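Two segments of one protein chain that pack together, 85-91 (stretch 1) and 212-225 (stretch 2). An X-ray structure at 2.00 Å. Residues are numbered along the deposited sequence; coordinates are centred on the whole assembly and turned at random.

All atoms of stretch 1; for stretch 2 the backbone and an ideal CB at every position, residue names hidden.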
# COMPACT_ATOMS: atom_id res chain seq x y z
N HIS A 85 6.84 10.40 -20.22
CA HIS A 85 6.42 9.26 -19.40
C HIS A 85 5.20 8.58 -20.02
O HIS A 85 5.00 7.37 -19.85
CB HIS A 85 6.07 9.73 -17.98
CG HIS A 85 4.80 10.52 -17.90
ND1 HIS A 85 3.57 9.94 -17.68
CD2 HIS A 85 4.57 11.85 -18.02
CE1 HIS A 85 2.64 10.88 -17.68
NE2 HIS A 85 3.22 12.04 -17.89
N VAL A 86 4.39 9.34 -20.74
CA VAL A 86 3.18 8.80 -21.36
C VAL A 86 3.45 7.71 -22.39
O VAL A 86 2.58 6.90 -22.69
CB VAL A 86 2.34 9.91 -22.05
CG1 VAL A 86 1.93 10.96 -21.03
CG2 VAL A 86 3.11 10.54 -23.19
N ASP A 87 4.67 7.68 -22.94
CA ASP A 87 5.02 6.68 -23.94
C ASP A 87 5.56 5.39 -23.35
O ASP A 87 5.86 4.44 -24.08
CB ASP A 87 6.04 7.26 -24.93
CG ASP A 87 5.54 8.52 -25.61
OD1 ASP A 87 4.37 8.52 -26.05
OD2 ASP A 87 6.31 9.49 -25.72
N VAL A 88 5.67 5.34 -22.03
CA VAL A 88 6.18 4.14 -21.37
C VAL A 88 5.12 3.05 -21.30
O VAL A 88 4.03 3.27 -20.78
CB VAL A 88 6.67 4.46 -19.93
CG1 VAL A 88 7.10 3.17 -19.23
CG2 VAL A 88 7.82 5.45 -19.98
N ALA A 89 5.45 1.89 -21.84
CA ALA A 89 4.53 0.77 -21.81
C ALA A 89 4.85 -0.10 -20.60
O ALA A 89 6.01 -0.35 -20.29
CB ALA A 89 4.66 -0.05 -23.09
N ILE A 90 3.81 -0.54 -19.90
CA ILE A 90 3.97 -1.40 -18.73
C ILE A 90 3.51 -2.78 -19.18
O ILE A 90 2.32 -3.03 -19.33
CB ILE A 90 3.07 -0.93 -17.56
CG1 ILE A 90 3.32 0.55 -17.26
CG2 ILE A 90 3.34 -1.78 -16.33
CD1 ILE A 90 4.73 0.87 -16.80
N LYS A 91 4.47 -3.68 -19.41
CA LYS A 91 4.14 -5.02 -19.88
C LYS A 91 4.16 -6.11 -18.82
O LYS A 91 5.14 -6.29 -18.10
CB LYS A 91 5.08 -5.42 -21.02
CG LYS A 91 4.96 -4.54 -22.26
CD LYS A 91 3.55 -4.58 -22.82
CE LYS A 91 3.40 -3.68 -24.04
NZ LYS A 91 2.01 -3.70 -24.57
N UNK A 212 -2.23 5.50 -10.71
CA UNK A 212 -1.18 4.62 -10.22
C UNK A 212 -0.27 4.28 -11.41
O UNK A 212 0.96 4.36 -11.31
CB UNK A 212 -1.76 3.36 -9.58
N UNK A 213 -0.88 3.93 -12.54
CA UNK A 213 -0.12 3.59 -13.74
C UNK A 213 0.70 4.77 -14.26
O UNK A 213 1.85 4.60 -14.68
CB UNK A 213 -1.07 3.10 -14.84
N UNK A 214 0.12 5.97 -14.26
CA UNK A 214 0.84 7.16 -14.71
C UNK A 214 2.07 7.36 -13.83
O UNK A 214 3.12 7.79 -14.31
CB UNK A 214 -0.06 8.40 -14.67
N UNK A 215 1.95 7.04 -12.55
CA UNK A 215 3.09 7.17 -11.65
C UNK A 215 4.14 6.10 -11.92
O UNK A 215 5.34 6.37 -11.79
CB UNK A 215 2.63 7.09 -10.19
N UNK A 216 3.72 4.90 -12.31
CA UNK A 216 4.69 3.86 -12.63
C UNK A 216 5.44 4.26 -13.90
O UNK A 216 6.65 4.03 -14.02
CB UNK A 216 4.01 2.50 -12.80
N UNK A 217 4.73 4.85 -14.86
CA UNK A 217 5.34 5.30 -16.11
C UNK A 217 6.41 6.34 -15.82
O UNK A 217 7.48 6.33 -16.42
CB UNK A 217 4.28 5.87 -17.06
N UNK A 218 6.10 7.26 -14.90
CA UNK A 218 7.01 8.32 -14.52
C UNK A 218 8.24 7.79 -13.78
O UNK A 218 9.38 8.04 -14.18
CB UNK A 218 6.28 9.34 -13.65
N UNK A 219 7.99 7.05 -12.70
CA UNK A 219 9.08 6.51 -11.90
C UNK A 219 9.93 5.53 -12.70
O UNK A 219 11.15 5.46 -12.51
CB UNK A 219 8.53 5.82 -10.65
N UNK A 220 9.30 4.78 -13.60
CA UNK A 220 10.03 3.81 -14.40
C UNK A 220 10.50 4.31 -15.76
O UNK A 220 10.87 3.50 -16.61
CB UNK A 220 9.15 2.58 -14.61
N UNK A 221 10.50 5.62 -15.96
CA UNK A 221 10.92 6.23 -17.22
C UNK A 221 12.30 5.81 -17.72
O UNK A 221 12.52 5.71 -18.93
CB UNK A 221 10.90 7.75 -17.07
N UNK A 222 13.23 5.58 -16.79
CA UNK A 222 14.59 5.19 -17.16
C UNK A 222 14.81 3.68 -17.12
O UNK A 222 15.93 3.21 -17.36
CB UNK A 222 15.59 5.87 -16.23
N UNK A 223 13.76 2.92 -16.81
CA UNK A 223 13.85 1.47 -16.71
C UNK A 223 12.69 0.81 -17.46
O UNK A 223 12.16 -0.20 -17.03
CB UNK A 223 13.86 1.03 -15.24
N UNK A 224 12.33 1.39 -18.60
CA UNK A 224 11.21 0.90 -19.41
C UNK A 224 11.23 -0.58 -19.75
O UNK A 224 10.17 -1.19 -19.91
CB UNK A 224 11.16 1.69 -20.72
N UNK A 225 12.41 -1.17 -19.86
CA UNK A 225 12.51 -2.59 -20.21
C UNK A 225 12.33 -3.53 -19.03
O UNK A 225 12.25 -4.75 -19.21
CB UNK A 225 13.87 -2.86 -20.86

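Position 212 lies on a helix that began earlier in the chain, and nothing of stretch 1 comes within 5.5 Å of its ideal CB. Any helix-tolerant residue would do; it is His212, whose ND1 is hydrogen-bonded elsewhere in the structure.

At 213 the CA-to-CB bond points sideways, again with nothing within 5.5 Å. A short side chain would stop short of stretch 1, but a long one could reach the neighbourhood of Val88 O, where a donor is welcome. The residue is Arg213, its first three chi angles all t. Its NE comes 4.3 Å from Ile90 CG1, and its NH2 lies 4.1 Å from Val88 O, too far for a direct bond. One water bridges this gap, accepting from Arg213 NH2 at 3.2 Å and donating weakly to Val86 O and Val88 O; a second joins Arg213 NH2 (2.7 Å) to Ile90 N (2.9 Å).

Position 214 also points sideways, its ideal CB near the His85 imidazole. Several long or medium side chains could lie beside the ring. It is Arg214, whose guanidinium meets the ring edge to edge.

Position 215 points away, leaving stretch 1 no say; Asn215 uses both amide ends elsewhere in the structure.

At 216 the ideal CB sits 4.4 Å from Ile90 CD1, so an aliphatic residue is the natural partner. Leu216 places its CB 4.3 Å from Ile90 CD1.

Position 217 points toward stretch 1. Its ideal CB is only 3.2 Å from His85 O and 4.0 Å from Val88 CB, so there is little room beside CB on the side of His85 O, and a slender, unbranched chain leading past it is a safe choice, especially one ending in a donor for the carbonyls beyond. Gln217 fits. With chi1 m and chi2 t, its NE2 reaches Val88 O in a nearly linear hydrogen bond of 2.9 Å, while its CG passes 4.4 Å from Ile90 CD1.

At 218, whose CA lies 5.0 Å from His85 CA, CA-to-CB points sideways. Apolar residues suit it; Leu218 has its CB 4.4 Å from His85 CB, the closer CA contact belonging to the backbone. Position 219 is out of reach, so stretch 1 sets no limit; it is Ile219.

Position 220 leaves helical phi/psi, and its ideal CB would clash with Leu216 O at 3.0 Å. Gly220 avoids this and opens a type I turn ending at 223.

At 221 the CB points sideways, 4.8 Å from Val88 CG2, favouring a longer apolar chain. Leu221 swings CD1 to 3.8 Å from Val88 CG2 and 3.9 Å from His85 CA.

Position 222 points away and 223 sideways, both ideal CBs beyond 5.5 Å, so polar residues suit; Asn222 ND2 and Asp223 OD2 hydrogen-bond elsewhere in the structure.

At 224 the ideal CB is 4.6 Å from Val88 CG1; a small residue suffices. It is Ala224, and one water donates to Ala224 O (2.8 Å) and Ala89 O (2.7 Å). Position 225 points away, unconstrained by stretch 1; it is Glu225.

Stretch 2, residues 212-225: HRRNLQLIGLNDAE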
# COMPACT_ATOMS: atom_id res chain seq x y z
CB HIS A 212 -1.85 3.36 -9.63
CG HIS A 212 -0.91 2.29 -9.18
ND1 HIS A 212 -0.41 1.33 -10.04
CD2 HIS A 212 -0.46 1.96 -7.94
CE1 HIS A 212 0.30 0.46 -9.35
NE2 HIS A 212 0.29 0.81 -8.08
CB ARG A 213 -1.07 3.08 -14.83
CG ARG A 213 -0.38 2.71 -16.12
CD ARG A 213 -1.31 1.94 -17.04
NE ARG A 213 -0.70 1.72 -18.35
CZ ARG A 213 -0.56 2.68 -19.27
NH1 ARG A 213 -0.98 3.91 -19.01
NH2 ARG A 213 0.01 2.41 -20.44
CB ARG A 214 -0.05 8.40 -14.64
CG ARG A 214 -1.19 8.43 -15.64
CD ARG A 214 -1.84 9.81 -15.66
NE ARG A 214 -0.86 10.85 -15.97
CZ ARG A 214 -1.12 12.15 -15.97
NH1 ARG A 214 -2.34 12.59 -15.68
NH2 ARG A 214 -0.16 13.02 -16.26
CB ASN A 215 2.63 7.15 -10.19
CG ASN A 215 2.33 8.55 -9.67
OD1 ASN A 215 3.15 9.46 -9.81
ND2 ASN A 215 1.16 8.73 -9.06
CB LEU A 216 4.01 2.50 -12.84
CG LEU A 216 3.31 1.86 -11.63
CD1 LEU A 216 3.04 0.39 -11.94
CD2 LEU A 216 4.18 1.97 -10.39
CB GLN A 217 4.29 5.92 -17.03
CG GLN A 217 3.31 4.95 -17.66
CD GLN A 217 2.30 5.67 -18.54
OE1 GLN A 217 1.59 6.57 -18.08
NE2 GLN A 217 2.23 5.28 -19.81
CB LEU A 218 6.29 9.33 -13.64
CG LEU A 218 7.17 10.35 -12.90
CD1 LEU A 218 7.72 11.37 -13.89
CD2 LEU A 218 6.34 11.03 -11.82
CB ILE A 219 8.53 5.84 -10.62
CG1 ILE A 219 7.82 6.90 -9.77
CG2 ILE A 219 9.66 5.16 -9.84
CD1 ILE A 219 7.04 6.33 -8.60
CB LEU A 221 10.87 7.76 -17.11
CG LEU A 221 11.28 8.54 -18.36
CD1 LEU A 221 10.25 8.31 -19.47
CD2 LEU A 221 11.39 10.02 -18.03
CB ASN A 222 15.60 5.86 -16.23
CG ASN A 222 15.53 7.38 -16.29
OD1 ASN A 222 15.44 7.96 -17.37
ND2 ASN A 222 15.59 8.02 -15.12
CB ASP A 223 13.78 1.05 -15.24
CG ASP A 223 14.97 1.55 -14.43
OD1 ASP A 223 16.04 0.92 -14.53
OD2 ASP A 223 14.83 2.56 -13.72
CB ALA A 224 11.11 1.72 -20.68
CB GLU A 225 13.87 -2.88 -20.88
CG GLU A 225 15.02 -3.21 -19.93
CD GLU A 225 15.55 -2.01 -19.16
OE1 GLU A 225 15.04 -0.88 -19.35
OE2 GLU A 225 16.49 -2.20 -18.35
O HOH W 1 1.56 3.58 -22.95
O HOH W 2 8.00 -0.20 -18.46
O HOH W 3 7.61 -2.26 -21.87
O HOH W 4 1.10 -0.05 -20.74
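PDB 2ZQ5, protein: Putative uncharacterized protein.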